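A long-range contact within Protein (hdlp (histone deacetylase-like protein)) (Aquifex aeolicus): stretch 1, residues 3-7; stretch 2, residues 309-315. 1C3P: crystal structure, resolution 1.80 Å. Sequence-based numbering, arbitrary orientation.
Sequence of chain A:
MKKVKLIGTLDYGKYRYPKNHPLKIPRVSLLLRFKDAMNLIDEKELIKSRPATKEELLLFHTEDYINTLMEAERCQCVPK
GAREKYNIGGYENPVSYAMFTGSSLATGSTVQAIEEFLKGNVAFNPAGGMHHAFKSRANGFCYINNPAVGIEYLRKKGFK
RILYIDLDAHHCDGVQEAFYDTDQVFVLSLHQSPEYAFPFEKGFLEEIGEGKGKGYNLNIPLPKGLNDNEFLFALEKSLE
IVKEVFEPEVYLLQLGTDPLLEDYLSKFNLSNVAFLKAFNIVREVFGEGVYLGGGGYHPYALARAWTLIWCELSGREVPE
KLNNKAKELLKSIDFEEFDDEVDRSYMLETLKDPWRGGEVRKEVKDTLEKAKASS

Stretch 1 (3-7) KVKLI
Stretch 2 (309-315) IWCELSG

An N-terminal strand packs against the end of a helix more than 300 residues later in HDLP. Residues 4-7 are extended, with phi/psi -114/128, -126/149, -117/126 and -97/122 for Val-4 to Ile-7, and the strand continues beyond the stretch; Lys-3 precedes it as loop. Residues 309-314 are the last turn and a half or so of a helix that begins earlier in the chain, phi -60° to -72°, psi -42° to -51° from Ile-309 to Leu-313, then -17° at Ser-314. Leu-313 N donates to Ile-309 O (3.1 Å) and Ser-314 N to Trp-310 O (2.8 Å); Gly-315 N makes only weak bonds, to Cys-311 O (2.9 Å) and Glu-312 O (3.4 Å). Gly-315 then leaves the helix at phi/psi 76/31, a positive phi that favours glycine.

Strand and helix run roughly antiparallel, 149° between their N-to-C directions, with axes 9.0 Å apart at closest approach. Val-4 CA lies 6.0 Å from Ser-314 CA, and Leu-6 CA 8.1 Å from Trp-310 CA, so the gap is wider at the Trp-310 end, where the indole fills it.

The contact is apolar: no hydrogen bond crosses the interface, and 236 Å² is buried, counting both sides. Strand alternation points the CA-to-CB bonds of Val-4 and Leu-6 toward the helix and that of Lys-5 away. Val-4 (chi1 t) fits a compact branched side chain into the narrow end: CG1 lies 3.8 Å from both Trp-310 CZ3 and Leu-313 CB, while CG2 reaches 3.4 Å from Leu-313 O. The CA-to-CB bond of Leu-313 points toward the strand and CB makes the contact; chi1 -67° and chi2 176° carry CD1 farther off, 4.9 Å from Val-4 CG1. Ser-314 N is 4.1 Å from Val-4 CG1; its CA-to-CB bond points sideways (chi1 t), and OG is hydrogen-bonded to a residue next to one of the stretches.

The aromatic contacts centre on Trp-310, which leaves its helix sideways, but chi1 180° and chi2 -115° carry its end nearer the strand, so that the long, flat indole spans the wider gap. Leu-6 (chi1 -170°, chi2 -174°) covers one face in a CH-pi contact: CB is 4.0 Å from the centroid of the six-membered ring, 27° off the normal, and 3.7 Å from Trp-310 CZ3. At the ring edge, near its plane, Lys-5 O approaches Trp-310 CZ3 at 3.7 Å. Trp-310 NE1 is hydrogen-bonded elsewhere in the structure.

At the periphery, Lys-5 (m, m, t, t) contributes backbone, while its NZ is hydrogen-bonded elsewhere. Lys-3, Ile-7, Ile-309, Cys-311, Glu-312 and Gly-315 bury no surface here.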

# COMPACT_ATOMS: atom_id res chain seq x y z
N LYS A 3 6.49 -18.57 12.02
CA LYS A 3 6.07 -18.91 10.66
C LYS A 3 5.86 -17.63 9.85
O LYS A 3 5.59 -16.57 10.42
CB LYS A 3 4.76 -19.69 10.67
CG LYS A 3 4.79 -21.00 11.44
CD LYS A 3 3.41 -21.65 11.46
CE LYS A 3 3.39 -22.93 12.29
NZ LYS A 3 2.02 -23.51 12.41
N VAL A 4 5.99 -17.73 8.54
CA VAL A 4 5.81 -16.59 7.64
C VAL A 4 4.57 -16.91 6.84
O VAL A 4 4.47 -17.97 6.23
CB VAL A 4 7.00 -16.43 6.68
CG1 VAL A 4 6.80 -15.19 5.80
CG2 VAL A 4 8.29 -16.33 7.47
N LYS A 5 3.63 -15.97 6.83
CA LYS A 5 2.36 -16.18 6.17
C LYS A 5 1.98 -15.12 5.15
O LYS A 5 2.29 -13.94 5.31
CB LYS A 5 1.26 -16.21 7.23
CG LYS A 5 1.44 -17.27 8.33
CD LYS A 5 1.30 -18.68 7.77
CE LYS A 5 1.33 -19.73 8.89
NZ LYS A 5 1.24 -21.11 8.33
N LEU A 6 1.25 -15.55 4.12
CA LEU A 6 0.75 -14.63 3.11
C LEU A 6 -0.77 -14.71 3.22
O LEU A 6 -1.34 -15.80 3.16
CB LEU A 6 1.21 -15.06 1.72
CG LEU A 6 0.95 -14.04 0.60
CD1 LEU A 6 1.32 -14.68 -0.72
CD2 LEU A 6 -0.51 -13.63 0.56
N ILE A 7 -1.44 -13.58 3.40
CA ILE A 7 -2.90 -13.59 3.51
C ILE A 7 -3.49 -13.26 2.14
O ILE A 7 -3.17 -12.22 1.57
CB ILE A 7 -3.40 -12.53 4.51
CG1 ILE A 7 -2.59 -12.63 5.80
CG2 ILE A 7 -4.88 -12.80 4.87
CD1 ILE A 7 -3.07 -11.74 6.86
N ILE A 309 9.52 -9.28 -2.28
CA ILE A 309 9.17 -9.14 -0.88
C ILE A 309 8.85 -10.50 -0.27
O ILE A 309 9.29 -10.81 0.83
CB ILE A 309 7.93 -8.25 -0.68
CG1 ILE A 309 8.20 -6.83 -1.18
CG2 ILE A 309 7.54 -8.24 0.79
CD1 ILE A 309 9.32 -6.13 -0.43
N TRP A 310 8.08 -11.31 -0.99
CA TRP A 310 7.73 -12.63 -0.44
C TRP A 310 8.98 -13.50 -0.26
O TRP A 310 9.13 -14.17 0.77
CB TRP A 310 6.70 -13.32 -1.34
CG TRP A 310 6.32 -14.66 -0.82
CD1 TRP A 310 6.56 -15.86 -1.42
CD2 TRP A 310 5.73 -14.96 0.46
NE1 TRP A 310 6.16 -16.89 -0.60
CE2 TRP A 310 5.65 -16.37 0.56
CE3 TRP A 310 5.27 -14.18 1.53
CZ2 TRP A 310 5.13 -17.01 1.69
CZ3 TRP A 310 4.75 -14.81 2.65
CH2 TRP A 310 4.69 -16.22 2.72
N CYS A 311 9.87 -13.47 -1.24
CA CYS A 311 11.11 -14.24 -1.15
C CYS A 311 11.94 -13.80 0.06
O CYS A 311 12.47 -14.64 0.77
CB CYS A 311 11.93 -14.13 -2.45
SG CYS A 311 11.26 -15.05 -3.88
N GLU A 312 12.05 -12.49 0.30
CA GLU A 312 12.81 -11.98 1.47
C GLU A 312 12.21 -12.50 2.78
O GLU A 312 12.92 -13.01 3.65
CB GLU A 312 12.75 -10.45 1.56
CG GLU A 312 14.07 -9.70 1.53
CD GLU A 312 15.12 -10.24 2.47
OE1 GLU A 312 14.89 -10.34 3.70
OE2 GLU A 312 16.21 -10.56 1.97
N LEU A 313 10.90 -12.33 2.94
CA LEU A 313 10.22 -12.76 4.16
C LEU A 313 10.26 -14.27 4.36
O LEU A 313 10.51 -14.74 5.47
CB LEU A 313 8.75 -12.32 4.14
CG LEU A 313 8.43 -10.83 4.21
CD1 LEU A 313 6.93 -10.64 4.07
CD2 LEU A 313 8.92 -10.26 5.53
N SER A 314 10.01 -14.99 3.27
CA SER A 314 9.94 -16.45 3.23
C SER A 314 11.31 -17.11 3.38
O SER A 314 11.41 -18.30 3.67
CB SER A 314 9.29 -16.90 1.91
OG SER A 314 9.14 -18.30 1.83
N GLY A 315 12.36 -16.34 3.17
CA GLY A 315 13.70 -16.89 3.31
C GLY A 315 14.14 -17.75 2.16
O GLY A 315 14.90 -18.70 2.34